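Local coordinates for protein pyrrolidone-carboxylate peptidase (PDB 5Z48) that removes N-terminal pyroglutamyl (5-oxoproline) groups from peptides as a cysteine exopeptidase of the C15 family, working as a homotetramer, at residues A141-Y144 / V145-V149; I197-A200 / V201-A205; A153-W156 / L157-G161; A123-A126 / A127-E130. All blocks are in the same frame, centred on the assembly; numbering follows the deposited sequence.

Contact 1 of 4, residues A141-Y144 / V145-V149; sequences AGLY and VCNFV. With PCA (pyroglutamic acid), chain I.
Tyr144 swings its ring CG away from its own backbone N (chi1 -168°), while Val145 sets CG2 beside its own N, and the valine methyl thereby comes to lie over the middle of the phenol face, CG2 being 4.1 Å from the Tyr144 ring centroid in a CH-pi contact. The ring's CD2 edge faces the bound pyroglutamic acid, 3.2 Å from ligand atom O, and its hydroxyl bonds Pro95 O. An alanine here is likely to leave that carbonyl without its hydroxyl mate and open a gap beside the ligand, where Val145 CG2 would lose the ring face. Asn147 brings CB 3.0 Å from Gly142 O; its amide is held by Val87 O at ND2 and by a water shared between OD1 and Ala141 N. A second water is gripped four ways, by Ala141 O, Tyr144 N, Asn147 N and the ligand's O. That ligand oxygen also accepts a bond from Cys146 N, 3.0 Å and 162° at the hydrogen. Tyr144 is the N-cap residue, and its O receives Phe148 N at 3.1 Å. The N-H of Cys146, the probable nucleophile, turned to a ligand oxygen at a helix start, is consistent with the oxyanion hole of a cysteine peptidase.

Contact 2 of 4, residues I197-A200 / V201-A205; sequences ITRA and VRVAA
Val203 rests on the turn that begins at Arg199, and its side chain can be traced atom by atom. CB lies 3.5 Å from Arg199 O, the same carbonyl that accepts the Val203 N-H at 2.9 Å. Beyond it the two methyls part. CG2, anti to the carbonyl carbon of its own residue, turns back along the helix to 3.2 Å from Arg199 O and passes 4.3 Å from Arg199 CG. The other branch, CG1, leads off to Ala127 and Trp128 of helix 121-130. Val201 repeats the pattern two residues earlier, with CG2 placed 3.4 Å from Ile197 O, while its side chain packs on Leu29 of helix 21-29. The arginines behave otherwise: Arg202 touches the preceding turn through CB, then runs extended to a salt bridge between NE and Glu206, and Arg199 carries its guanidinium to Glu196 and Ala131 O. Thr198 OG1 is hydrogen-bonded to Glu28. In helix 194-211 the polar bonding across the junction is thus wholly main-chain, four i to i+4 bonds, and side chains add only van der Waals contacts, mostly of aliphatic carbon with carbonyl oxygen. Such chemistry implies a division of labour: one branch of Val203 lies against its own turn while the other packs on a neighbouring helix, whereas each arginine finds a carboxylate mate within the same helix.

Contact 3 of 4, residues A153-W156 / L157-G161; sequences ALHW and LREHG
Trp156 and His160, four residues apart at the end of helix 145-159, lay their rings one over the other. The six-membered ring of Trp156 and the imidazole of His160 form a face-to-face stack, with centroids 3.8 Å apart and planes inclined by only 13°. His160 spans the indole unevenly: CB stands over the six-membered ring, CD2 lies above the middle of the indole, and NE2 reaches the pyrrole side, 3.3 Å from Trp156 CE2. With CG anti to the backbone N (chi1 -171°), the indole stands out from the side of the helix, and the His160 ring, one turn on, folds back over it. Trp156 also packs on Thr57, Leu60 and Ser61 of helix 49-63. Helix 145-159 ends in a Schellman motif: Gly161, at positive phi, is the C-prime residue, with Arg162 N bonded to Leu157 O and Gly161 N to Arg158 O. The last i to i+4 bond, His160 N to Trp156 O at 3.0 Å, is already bent to 133° at the hydrogen. Leu157 meets the tryptophan differently, its side chain crossing at about a right angle, so that CD2 lies in the indole plane at the edge, 4.0 Å from Trp156 CE3. The root of the same leucine leans on the previous turn, CG sitting 3.3 Å from Ala153 O, and its side chain touches Cys167 of strand 167-172. On another flank, Glu159 CG sits over one face of the His155 ring, toward its rim, in a CH-pi contact 3.8 Å from the centroid, while His155 ND1 is hydrogen-bonded to the hydroxyl of Tyr115.

Contact 4 of 4, residues A123-A126 / A127-E130; sequences AILA and AWRE
Trp128 and the two residues that begin the preceding turn, Ile124 and Leu125, make up the dense side of this helical contact. Ile124 CG2 stands over the middle of the indole face, 4.0 Å from the centroid of the six-membered ring, in a CH-pi contact, and the two side chains run alongside each other. Leu125 CD2 approaches the same benzene portion obliquely, 3.6 Å from Trp128 CE3. With chi2 at -16° the indole lies back along the helix, which brings its six-membered ring to both aliphatic chains, while strand 80-90 adds Leu82 and Val80. The buried NE1 donates to Ala200 O of helix 194-211. A leucine in its place would probably leave that carbonyl without its indole donor and take the aromatic face away from Ile124. The opposite character appears at Ala126, Arg129 and Glu130, which lie on the solvent side and meet across the segments through little more than main chain and CB, as in the bond from Glu130 N to Ala126 O at 2.9 Å. Arg129, bent at chi3, leads its guanidinium away from this contact, and NH1 bonds Leu180 O of a third subunit. The chemistry thus divides the helix: an apolar, aromatic flank with one buried N-H satisfied by a neighbouring helix, and a charged flank turned to water and to the tetramer.

Along the chain the order is contact 4, contact 1, contact 3 and contact 2. Contacts 1 and 3 belong to helix 145-159, one at its start in the ligand pocket and the other at its far end, with centres about 17 Å apart. Contacts 2 and 4 lie on helices 194-211 and 121-130, which touch directly; the centres of the two contacts lie about 11 Å apart. Contact 1 is on the opposite side of the chain's centre from both, about 20 Å from contact 2 and 24 Å from contact 4, centre to centre. Strands such as 80-90 and 167-172 meet both groups, as expected of an alpha/beta/alpha sandwich, with the probable catalytic residues shared between strands of the mixed sheet and the start of helix 145-159.

Contact 1 of 4, residues A141-Y144 / V145-V149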
ATOM      1  N   ALA B 141       7.268  14.733  -8.182  1.00 12.17           N
ATOM      2  CA  ALA B 141       8.616  14.202  -7.949  1.00 10.94           C
ATOM      3  C   ALA B 141       9.022  14.291  -6.480  1.00 13.95           C
ATOM      4  O   ALA B 141      10.202  14.074  -6.163  1.00 16.21           O
ATOM      5  CB  ALA B 141       9.643  14.953  -8.814  1.00 10.23           C
ATOM      6  N   GLY B 142       8.072  14.590  -5.587  1.00 10.71           N
ATOM      7  CA  GLY B 142       8.406  15.036  -4.238  1.00 10.04           C
ATOM      8  C   GLY B 142       8.898  16.481  -4.277  1.00  9.34           C
ATOM      9  O   GLY B 142       8.883  17.110  -5.313  1.00 11.48           O
ATOM     10  N   LEU B 143       9.288  17.000  -3.098  1.00  9.67           N
ATOM     11  CA  LEU B 143       9.870  18.342  -2.979  1.00 10.08           C
ATOM     12  C   LEU B 143      11.275  18.269  -2.357  1.00 11.82           C
ATOM     13  O   LEU B 143      11.732  19.206  -1.720  1.00 12.24           O
ATOM     14  CB  LEU B 143       8.933  19.283  -2.203  1.00 11.38           C
ATOM     15  CG  LEU B 143       7.581  19.468  -2.936  1.00 10.98           C
ATOM     16  CD1 LEU B 143       6.744  20.396  -2.061  1.00 11.35           C
ATOM     17  CD2 LEU B 143       7.716  20.080  -4.334  1.00 10.98           C
ATOM     18  N   TYR B 144      11.970  17.130  -2.569  1.00 12.38           N
ATOM     19  CA  TYR B 144      13.314  16.897  -2.063  1.00 13.60           C
ATOM     20  C   TYR B 144      14.318  17.209  -3.179  1.00 14.47           C
ATOM     21  O   TYR B 144      14.044  18.061  -4.017  1.00 11.60           O
ATOM     22  CB  TYR B 144      13.385  15.459  -1.540  1.00 11.21           C
ATOM     23  CG  TYR B 144      14.574  14.988  -0.685  1.00 12.45           C
ATOM     24  CD1 TYR B 144      15.044  15.672   0.447  1.00 13.54           C
ATOM     25  CD2 TYR B 144      15.166  13.777  -0.989  1.00 15.28           C
ATOM     26  CE1 TYR B 144      16.089  15.156   1.229  1.00 16.01           C
ATOM     27  CE2 TYR B 144      16.211  13.255  -0.215  1.00 15.19           C
ATOM     28  CZ  TYR B 144      16.662  13.938   0.896  1.00 14.56           C
ATOM     29  OH  TYR B 144      17.682  13.400   1.655  1.00 16.39           O
ATOM     30  N   VAL B 145      15.472  16.560  -3.195  1.00 11.82           N
ATOM     31  CA  VAL B 145      16.549  17.051  -4.067  1.00 10.73           C
ATOM     32  C   VAL B 145      16.302  16.674  -5.532  1.00 12.79           C
ATOM     33  O   VAL B 145      16.709  17.429  -6.431  1.00 10.79           O
ATOM     34  CB  VAL B 145      17.932  16.571  -3.553  1.00 10.86           C
ATOM     35  CG1 VAL B 145      19.093  17.298  -4.293  1.00 12.37           C
ATOM     36  CG2 VAL B 145      18.124  16.854  -2.056  1.00 14.49           C
ATOM     37  N   CYS B 146      15.622  15.542  -5.825  1.00 10.14           N
ATOM     38  CA  CYS B 146      15.314  15.204  -7.219  1.00 10.62           C
ATOM     39  C   CYS B 146      14.397  16.245  -7.848  1.00 10.16           C
ATOM     40  O   CYS B 146      14.646  16.728  -8.950  1.00 11.91           O
ATOM     41  CB  CYS B 146      14.651  13.823  -7.303  1.00 10.25           C
ATOM     42  SG  CYS B 146      15.821  12.467  -6.853  1.00 16.62           S
ATOM     43  N   ASN B 147      13.317  16.604  -7.158  1.00 10.49           N
ATOM     44  CA  ASN B 147      12.494  17.686  -7.675  1.00 10.76           C
ATOM     45  C   ASN B 147      13.291  18.966  -7.859  1.00 12.10           C
ATOM     46  O   ASN B 147      13.127  19.677  -8.866  1.00 11.04           O
ATOM     47  CB  ASN B 147      11.354  17.945  -6.704  1.00 11.00           C
ATOM     48  CG  ASN B 147      10.513  19.143  -7.129  1.00 11.06           C
ATOM     49  OD1 ASN B 147       9.670  19.008  -8.041  1.00 11.32           O
ATOM     50  ND2 ASN B 147      10.741  20.289  -6.511  1.00 12.25           N
ATOM     51  N   PHE B 148      14.146  19.295  -6.882  1.00 12.33           N
ATOM     52  CA  PHE B 148      14.950  20.515  -6.967  1.00 11.51           C
ATOM     53  C   PHE B 148      15.753  20.549  -8.262  1.00 10.91           C
ATOM     54  O   PHE B 148      15.763  21.585  -8.939  1.00 11.31           O
ATOM     55  CB  PHE B 148      15.859  20.639  -5.743  1.00 11.92           C
ATOM     56  CG  PHE B 148      16.866  21.745  -5.856  1.00 15.48           C
ATOM     57  CD1 PHE B 148      18.117  21.511  -6.455  1.00 19.16           C
ATOM     58  CD2 PHE B 148      16.531  23.016  -5.430  1.00 17.38           C
ATOM     59  CE1 PHE B 148      19.036  22.548  -6.597  1.00 19.31           C
ATOM     60  CE2 PHE B 148      17.463  24.065  -5.561  1.00 21.13           C
ATOM     61  CZ  PHE B 148      18.697  23.815  -6.160  1.00 21.27           C
ATOM     62  N   VAL B 149      16.429  19.439  -8.631  1.00 11.05           N
ATOM     63  CA  VAL B 149      17.298  19.521  -9.813  1.00 10.81           C
ATOM     64  C   VAL B 149      16.473  19.543 -11.093  1.00 10.74           C
ATOM     65  O   VAL B 149      16.898  20.145 -12.099  1.00 10.71           O
ATOM     66  CB  VAL B 149      18.383  18.421  -9.844  1.00  9.34           C
ATOM     67  CG1 VAL B 149      19.403  18.573  -8.697  1.00  9.68           C
ATOM     68  CG2 VAL B 149      17.807  16.987  -9.884  1.00  9.67           C
TER
HETATM   69  N   PCA I 302      16.151  10.309  -4.485  1.00 12.52           N
HETATM   70  CA  PCA I 302      15.862  11.470  -3.649  1.00 16.03           C
HETATM   71  CB  PCA I 302      17.139  12.325  -3.584  1.00 15.03           C
HETATM   72  CG  PCA I 302      18.258  11.551  -4.282  1.00 13.13           C
HETATM   73  CD  PCA I 302      17.539  10.359  -4.859  1.00 10.05           C
HETATM   74  OE  PCA I 302      18.120   9.525  -5.562  1.00 12.15           O
HETATM   75  C   PCA I 302      14.618  12.208  -4.181  1.00 17.95           C
HETATM   76  O   PCA I 302      14.468  13.430  -4.084  1.00 14.84           O
HETATM   77  OXT PCA I 302      13.710  11.568  -4.784  1.00 21.19           O
HETATM   78  O   HOH W   1      12.313  15.126  -4.724  1.00 12.32           O
HETATM   79  O   HOH W   2       7.329  17.619  -8.527  1.00 12.43           O
HETATM   80  O   HOH W   3      12.670  20.704  -4.307  1.00 12.11           O

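Contact 2 of 4, residues I197-A200 / V201-A205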
ATOM      1  N   ILE B 197      16.909  -1.925 -14.020  1.00 10.45           N
ATOM      2  CA  ILE B 197      16.896  -0.463 -13.868  1.00  9.23           C
ATOM      3  C   ILE B 197      17.780   0.185 -14.919  1.00 10.60           C
ATOM      4  O   ILE B 197      17.365   1.132 -15.608  1.00 11.76           O
ATOM      5  CB  ILE B 197      17.329  -0.079 -12.443  1.00 10.80           C
ATOM      6  CG1 ILE B 197      16.293  -0.579 -11.431  1.00 12.37           C
ATOM      7  CG2 ILE B 197      17.502   1.439 -12.317  1.00 12.03           C
ATOM      8  CD1 ILE B 197      16.761  -0.479  -9.949  1.00 13.01           C
ATOM      9  N   THR B 198      19.027  -0.282 -15.035  1.00 10.01           N
ATOM     10  CA  THR B 198      19.925   0.295 -16.040  1.00 11.48           C
ATOM     11  C   THR B 198      19.334   0.180 -17.443  1.00 10.62           C
ATOM     12  O   THR B 198      19.438   1.126 -18.242  1.00 10.75           O
ATOM     13  CB  THR B 198      21.298  -0.396 -15.961  1.00 11.52           C
ATOM     14  OG1 THR B 198      21.871  -0.118 -14.681  1.00 12.71           O
ATOM     15  CG2 THR B 198      22.275   0.092 -17.044  1.00 11.85           C
ATOM     16  N   ARG B 199      18.779  -0.974 -17.782  1.00 11.38           N
ATOM     17  CA  ARG B 199      18.154  -1.144 -19.088  1.00 10.86           C
ATOM     18  C   ARG B 199      17.012  -0.152 -19.283  1.00 10.90           C
ATOM     19  O   ARG B 199      16.846   0.398 -20.382  1.00 12.43           O
ATOM     20  CB  ARG B 199      17.652  -2.576 -19.248  1.00 11.45           C
ATOM     21  CG  ARG B 199      17.225  -2.869 -20.691  1.00 13.30           C
ATOM     22  CD  ARG B 199      16.949  -4.346 -20.883  1.00 17.17           C
ATOM     23  NE  ARG B 199      15.853  -4.847 -20.035  1.00 18.12           N
ATOM     24  CZ  ARG B 199      14.589  -5.005 -20.458  1.00 19.73           C
ATOM     25  NH1 ARG B 199      14.237  -4.724 -21.718  1.00 16.24           N
ATOM     26  NH2 ARG B 199      13.658  -5.497 -19.639  1.00 19.66           N
ATOM     27  N   ALA B 200      16.215   0.112 -18.231  1.00 10.57           N
ATOM     28  CA  ALA B 200      15.129   1.088 -18.357  1.00  8.59           C
ATOM     29  C   ALA B 200      15.671   2.475 -18.654  1.00 11.03           C
ATOM     30  O   ALA B 200      15.102   3.220 -19.462  1.00 12.48           O
ATOM     31  CB  ALA B 200      14.275   1.102 -17.069  1.00 10.55           C
ATOM     32  N   VAL B 201      16.757   2.856 -17.987  1.00 11.35           N
ATOM     33  CA  VAL B 201      17.354   4.171 -18.243  1.00 10.08           C
ATOM     34  C   VAL B 201      17.888   4.231 -19.673  1.00 10.39           C
ATOM     35  O   VAL B 201      17.708   5.243 -20.374  1.00  9.94           O
ATOM     36  CB  VAL B 201      18.447   4.461 -17.193  1.00  9.25           C
ATOM     37  CG1 VAL B 201      19.153   5.790 -17.462  1.00  9.81           C
ATOM     38  CG2 VAL B 201      17.796   4.490 -15.807  1.00  9.50           C
ATOM     39  N   ARG B 202      18.531   3.158 -20.121  1.00 11.27           N
ATOM     40  CA  ARG B 202      19.078   3.076 -21.480  1.00 10.31           C
ATOM     41  C   ARG B 202      17.970   3.214 -22.523  1.00 12.20           C
ATOM     42  O   ARG B 202      18.097   3.979 -23.488  1.00 12.06           O
ATOM     43  CB  ARG B 202      19.802   1.745 -21.671  1.00  9.76           C
ATOM     44  CG  ARG B 202      20.416   1.643 -23.082  1.00 14.70           C
ATOM     45  CD  ARG B 202      21.094   0.325 -23.358  1.00 18.33           C
ATOM     46  NE  ARG B 202      21.615   0.279 -24.732  1.00 27.77           N
ATOM     47  CZ  ARG B 202      22.704  -0.397 -25.102  1.00 36.00           C
ATOM     48  NH1 ARG B 202      23.403  -1.071 -24.194  1.00 37.95           N
ATOM     49  NH2 ARG B 202      23.108  -0.391 -26.378  1.00 36.36           N
ATOM     50  N   VAL B 203      16.867   2.487 -22.337  1.00 12.09           N
ATOM     51  CA  VAL B 203      15.752   2.547 -23.283  1.00 11.69           C
ATOM     52  C   VAL B 203      15.156   3.957 -23.334  1.00 12.54           C
ATOM     53  O   VAL B 203      14.824   4.463 -24.423  1.00 13.05           O
ATOM     54  CB  VAL B 203      14.709   1.458 -22.926  1.00 10.19           C
ATOM     55  CG1 VAL B 203      13.405   1.582 -23.744  1.00 11.70           C
ATOM     56  CG2 VAL B 203      15.317   0.104 -23.208  1.00 12.83           C
ATOM     57  N   ALA B 204      15.043   4.619 -22.179  1.00 10.90           N
ATOM     58  CA  ALA B 204      14.571   6.003 -22.166  1.00  9.17           C
ATOM     59  C   ALA B 204      15.523   6.902 -22.921  1.00 11.83           C
ATOM     60  O   ALA B 204      15.077   7.747 -23.706  1.00 11.50           O
ATOM     61  CB  ALA B 204      14.367   6.497 -20.725  1.00 10.07           C
ATOM     62  N   ALA B 205      16.843   6.743 -22.680  1.00 11.05           N
ATOM     63  CA  ALA B 205      17.843   7.562 -23.380  1.00 12.27           C
ATOM     64  C   ALA B 205      17.736   7.383 -24.892  1.00 11.99           C
ATOM     65  O   ALA B 205      17.773   8.366 -25.656  1.00 13.05           O
ATOM     66  CB  ALA B 205      19.240   7.181 -22.909  1.00 13.47           C
TER

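Contact 3 of 4, residues A153-W156 / L157-G161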
ATOM      1  N   ALA B 153      17.107  22.557 -13.574  1.00 12.00           N
ATOM      2  CA  ALA B 153      17.560  22.387 -14.955  1.00 10.96           C
ATOM      3  C   ALA B 153      16.590  23.039 -15.936  1.00 12.30           C
ATOM      4  O   ALA B 153      17.028  23.697 -16.900  1.00 12.36           O
ATOM      5  CB  ALA B 153      17.724  20.896 -15.261  1.00 11.47           C
ATOM      6  N   LEU B 154      15.279  22.861 -15.736  1.00 11.24           N
ATOM      7  CA  LEU B 154      14.321  23.441 -16.676  1.00 11.46           C
ATOM      8  C   LEU B 154      14.402  24.962 -16.659  1.00 12.15           C
ATOM      9  O   LEU B 154      14.349  25.607 -17.711  1.00 13.20           O
ATOM     10  CB  LEU B 154      12.909  22.931 -16.348  1.00 10.84           C
ATOM     11  CG  LEU B 154      12.688  21.461 -16.678  1.00  9.34           C
ATOM     12  CD1 LEU B 154      11.408  20.941 -15.975  1.00 10.06           C
ATOM     13  CD2 LEU B 154      12.553  21.254 -18.205  1.00 11.30           C
ATOM     14  N   HIS B 155      14.568  25.548 -15.462  1.00 12.73           N
ATOM     15  CA  HIS B 155      14.692  26.999 -15.332  1.00 12.14           C
ATOM     16  C   HIS B 155      15.952  27.507 -16.030  1.00 12.41           C
ATOM     17  O   HIS B 155      15.892  28.491 -16.785  1.00 14.63           O
ATOM     18  CB  HIS B 155      14.734  27.367 -13.849  1.00 12.63           C
ATOM     19  CG  HIS B 155      14.817  28.841 -13.603  1.00 14.07           C
ATOM     20  ND1 HIS B 155      13.771  29.693 -13.882  1.00 16.24           N
ATOM     21  CD2 HIS B 155      15.800  29.608 -13.075  1.00 16.61           C
ATOM     22  CE1 HIS B 155      14.113  30.930 -13.554  1.00 19.14           C
ATOM     23  NE2 HIS B 155      15.341  30.909 -13.064  1.00 20.54           N
ATOM     24  N   TRP B 156      17.097  26.863 -15.769  1.00 13.18           N
ATOM     25  CA  TRP B 156      18.360  27.277 -16.386  1.00 14.08           C
ATOM     26  C   TRP B 156      18.255  27.220 -17.905  1.00 13.60           C
ATOM     27  O   TRP B 156      18.624  28.169 -18.608  1.00 14.41           O
ATOM     28  CB  TRP B 156      19.506  26.377 -15.873  1.00 15.21           C
ATOM     29  CG  TRP B 156      20.856  26.871 -16.295  1.00 16.95           C
ATOM     30  CD1 TRP B 156      21.705  27.647 -15.557  1.00 16.21           C
ATOM     31  CD2 TRP B 156      21.506  26.649 -17.559  1.00 17.20           C
ATOM     32  NE1 TRP B 156      22.844  27.918 -16.279  1.00 17.50           N
ATOM     33  CE2 TRP B 156      22.755  27.308 -17.501  1.00 16.45           C
ATOM     34  CE3 TRP B 156      21.154  25.948 -18.727  1.00 15.95           C
ATOM     35  CZ2 TRP B 156      23.659  27.307 -18.571  1.00 19.10           C
ATOM     36  CZ3 TRP B 156      22.047  25.941 -19.787  1.00 15.92           C
ATOM     37  CH2 TRP B 156      23.288  26.627 -19.706  1.00 17.90           C
ATOM     38  N   LEU B 157      17.722  26.109 -18.428  1.00 13.48           N
ATOM     39  CA  LEU B 157      17.595  25.976 -19.874  1.00 11.99           C
ATOM     40  C   LEU B 157      16.715  27.080 -20.458  1.00 12.46           C
ATOM     41  O   LEU B 157      17.083  27.717 -21.451  1.00 14.07           O
ATOM     42  CB  LEU B 157      17.052  24.598 -20.221  1.00 14.05           C
ATOM     43  CG  LEU B 157      18.055  23.441 -20.058  1.00 13.32           C
ATOM     44  CD1 LEU B 157      17.258  22.125 -20.124  1.00 13.65           C
ATOM     45  CD2 LEU B 157      19.160  23.486 -21.116  1.00 15.63           C
ATOM     46  N   ARG B 158      15.572  27.367 -19.820  1.00 13.43           N
ATOM     47  CA  ARG B 158      14.702  28.424 -20.322  1.00 13.57           C
ATOM     48  C   ARG B 158      15.405  29.779 -20.277  1.00 14.36           C
ATOM     49  O   ARG B 158      15.390  30.539 -21.255  1.00 17.39           O
ATOM     50  CB  ARG B 158      13.401  28.437 -19.503  1.00 15.22           C
ATOM     51  CG  ARG B 158      12.412  29.528 -19.891  1.00 23.69           C
ATOM     52  CD  ARG B 158      11.867  29.320 -21.278  1.00 32.67           C
ATOM     53  NE  ARG B 158      11.236  28.012 -21.446  1.00 39.17           N
ATOM     54  CZ  ARG B 158      10.772  27.560 -22.611  1.00 43.08           C
ATOM     55  NH1 ARG B 158      10.876  28.316 -23.701  1.00 47.49           N
ATOM     56  NH2 ARG B 158      10.214  26.352 -22.692  1.00 41.20           N
ATOM     57  N   GLU B 159      16.058  30.083 -19.151  1.00 14.48           N
ATOM     58  CA  GLU B 159      16.699  31.395 -19.013  1.00 16.14           C
ATOM     59  C   GLU B 159      17.871  31.586 -19.966  1.00 17.57           C
ATOM     60  O   GLU B 159      18.140  32.726 -20.370  1.00 22.93           O
ATOM     61  CB  GLU B 159      17.182  31.586 -17.576  1.00 20.77           C
ATOM     62  CG  GLU B 159      16.073  31.759 -16.527  1.00 23.45           C
ATOM     63  CD  GLU B 159      15.247  33.014 -16.729  1.00 36.39           C
ATOM     64  OE1 GLU B 159      15.721  34.083 -16.301  1.00 44.26           O
ATOM     65  OE2 GLU B 159      14.123  32.929 -17.288  1.00 40.27           O
ATOM     66  N   HIS B 160      18.450  30.494 -20.450  1.00 16.87           N
ATOM     67  CA  HIS B 160      19.593  30.552 -21.355  1.00 17.50           C
ATOM     68  C   HIS B 160      19.181  30.330 -22.806  1.00 20.67           C
ATOM     69  O   HIS B 160      20.039  30.037 -23.648  1.00 23.25           O
ATOM     70  CB  HIS B 160      20.674  29.545 -20.938  1.00 16.51           C
ATOM     71  CG  HIS B 160      21.409  29.954 -19.702  1.00 19.21           C
ATOM     72  ND1 HIS B 160      22.684  30.474 -19.735  1.00 21.43           N
ATOM     73  CD2 HIS B 160      21.006  30.019 -18.405  1.00 18.92           C
ATOM     74  CE1 HIS B 160      23.058  30.811 -18.512  1.00 22.94           C
ATOM     75  NE2 HIS B 160      22.049  30.566 -17.688  1.00 23.93           N
ATOM     76  N   GLY B 161      17.902  30.519 -23.127  1.00 19.88           N
ATOM     77  CA  GLY B 161      17.464  30.404 -24.507  1.00 18.74           C
ATOM     78  C   GLY B 161      17.471  28.990 -25.048  1.00 18.67           C
ATOM     79  O   GLY B 161      17.476  28.788 -26.275  1.00 22.75           O
TER

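Contact 4 of 4, residues A123-A126 / A127-E130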
ATOM      1  N   ALA B 123       6.457   8.865 -25.970  1.00 12.98           N
ATOM      2  CA  ALA B 123       7.401   8.062 -26.744  1.00 13.13           C
ATOM      3  C   ALA B 123       8.268   7.204 -25.835  1.00 11.88           C
ATOM      4  O   ALA B 123       8.611   6.064 -26.175  1.00 12.99           O
ATOM      5  CB  ALA B 123       8.277   8.975 -27.586  1.00 12.61           C
ATOM      6  N   ILE B 124       8.645   7.733 -24.666  1.00 11.08           N
ATOM      7  CA  ILE B 124       9.426   6.914 -23.739  1.00  9.49           C
ATOM      8  C   ILE B 124       8.583   5.766 -23.187  1.00 11.87           C
ATOM      9  O   ILE B 124       9.049   4.618 -23.133  1.00 10.94           O
ATOM     10  CB  ILE B 124       9.997   7.784 -22.605  1.00  9.19           C
ATOM     11  CG1 ILE B 124      10.991   8.826 -23.157  1.00  9.84           C
ATOM     12  CG2 ILE B 124      10.690   6.894 -21.537  1.00 10.87           C
ATOM     13  CD1 ILE B 124      11.328   9.948 -22.110  1.00 10.93           C
ATOM     14  N   LEU B 125       7.346   6.054 -22.758  1.00 11.45           N
ATOM     15  CA  LEU B 125       6.477   4.975 -22.270  1.00 10.86           C
ATOM     16  C   LEU B 125       6.303   3.892 -23.312  1.00 11.60           C
ATOM     17  O   LEU B 125       6.310   2.693 -22.989  1.00 11.45           O
ATOM     18  CB  LEU B 125       5.107   5.540 -21.871  1.00 11.47           C
ATOM     19  CG  LEU B 125       5.094   6.444 -20.623  1.00 13.81           C
ATOM     20  CD1 LEU B 125       3.653   6.740 -20.232  1.00 13.47           C
ATOM     21  CD2 LEU B 125       5.893   5.976 -19.406  1.00 14.93           C
ATOM     22  N   ALA B 126       6.177   4.284 -24.579  1.00 11.70           N
ATOM     23  CA  ALA B 126       5.973   3.301 -25.637  1.00 10.64           C
ATOM     24  C   ALA B 126       7.236   2.476 -25.855  1.00 11.93           C
ATOM     25  O   ALA B 126       7.174   1.262 -26.081  1.00 12.63           O
ATOM     26  CB  ALA B 126       5.549   3.981 -26.945  1.00 12.63           C
ATOM     27  N   ALA B 127       8.401   3.131 -25.779  1.00 11.49           N
ATOM     28  CA  ALA B 127       9.647   2.378 -25.926  1.00 12.26           C
ATOM     29  C   ALA B 127       9.834   1.390 -24.778  1.00 12.83           C
ATOM     30  O   ALA B 127      10.259   0.242 -24.991  1.00 13.20           O
ATOM     31  CB  ALA B 127      10.834   3.349 -26.005  1.00 11.64           C
ATOM     32  N   TRP B 128       9.500   1.821 -23.560  1.00 12.18           N
ATOM     33  CA  TRP B 128       9.548   0.918 -22.413  1.00 10.41           C
ATOM     34  C   TRP B 128       8.620  -0.268 -22.625  1.00 11.44           C
ATOM     35  O   TRP B 128       9.007  -1.412 -22.393  1.00 12.32           O
ATOM     36  CB  TRP B 128       9.132   1.651 -21.130  1.00 11.30           C
ATOM     37  CG  TRP B 128      10.207   2.469 -20.451  1.00  9.55           C
ATOM     38  CD1 TRP B 128      11.566   2.401 -20.646  1.00 11.06           C
ATOM     39  CD2 TRP B 128       9.993   3.467 -19.453  1.00 10.00           C
ATOM     40  NE1 TRP B 128      12.207   3.294 -19.826  1.00 11.42           N
ATOM     41  CE2 TRP B 128      11.263   3.949 -19.070  1.00  9.55           C
ATOM     42  CE3 TRP B 128       8.844   3.982 -18.828  1.00 10.47           C
ATOM     43  CZ2 TRP B 128      11.421   4.966 -18.109  1.00 10.23           C
ATOM     44  CZ3 TRP B 128       9.014   4.965 -17.854  1.00 10.78           C
ATOM     45  CH2 TRP B 128      10.287   5.431 -17.491  1.00 11.24           C
ATOM     46  N   ARG B 129       7.373  -0.016 -23.048  1.00 12.52           N
ATOM     47  CA  ARG B 129       6.440  -1.132 -23.254  1.00 12.89           C
ATOM     48  C   ARG B 129       6.942  -2.106 -24.324  1.00 13.25           C
ATOM     49  O   ARG B 129       6.847  -3.341 -24.170  1.00 14.36           O
ATOM     50  CB  ARG B 129       5.061  -0.579 -23.618  1.00 13.99           C
ATOM     51  CG  ARG B 129       4.001  -1.715 -23.670  1.00 17.76           C
ATOM     52  CD  ARG B 129       2.565  -1.222 -23.509  1.00 23.44           C
ATOM     53  NE  ARG B 129       2.225  -0.848 -22.125  1.00 28.02           N
ATOM     54  CZ  ARG B 129       1.678  -1.688 -21.239  1.00 28.58           C
ATOM     55  NH1 ARG B 129       1.439  -2.930 -21.588  1.00 28.74           N
ATOM     56  NH2 ARG B 129       1.399  -1.277 -20.005  1.00 32.32           N
ATOM     57  N   GLU B 130       7.502  -1.577 -25.413  1.00 13.87           N
ATOM     58  CA  GLU B 130       8.032  -2.450 -26.447  1.00 15.69           C
ATOM     59  C   GLU B 130       9.177  -3.306 -25.911  1.00 15.39           C
ATOM     60  O   GLU B 130       9.318  -4.467 -26.309  1.00 17.35           O
ATOM     61  CB  GLU B 130       8.484  -1.593 -27.639  1.00 19.58           C
ATOM     62  CG  GLU B 130       8.699  -2.376 -28.952  1.00 31.53           C
ATOM     63  CD  GLU B 130      10.083  -3.007 -29.061  1.00 42.30           C
ATOM     64  OE1 GLU B 130      11.020  -2.527 -28.371  1.00 43.14           O
ATOM     65  OE2 GLU B 130      10.237  -3.986 -29.849  1.00 45.12           O
TER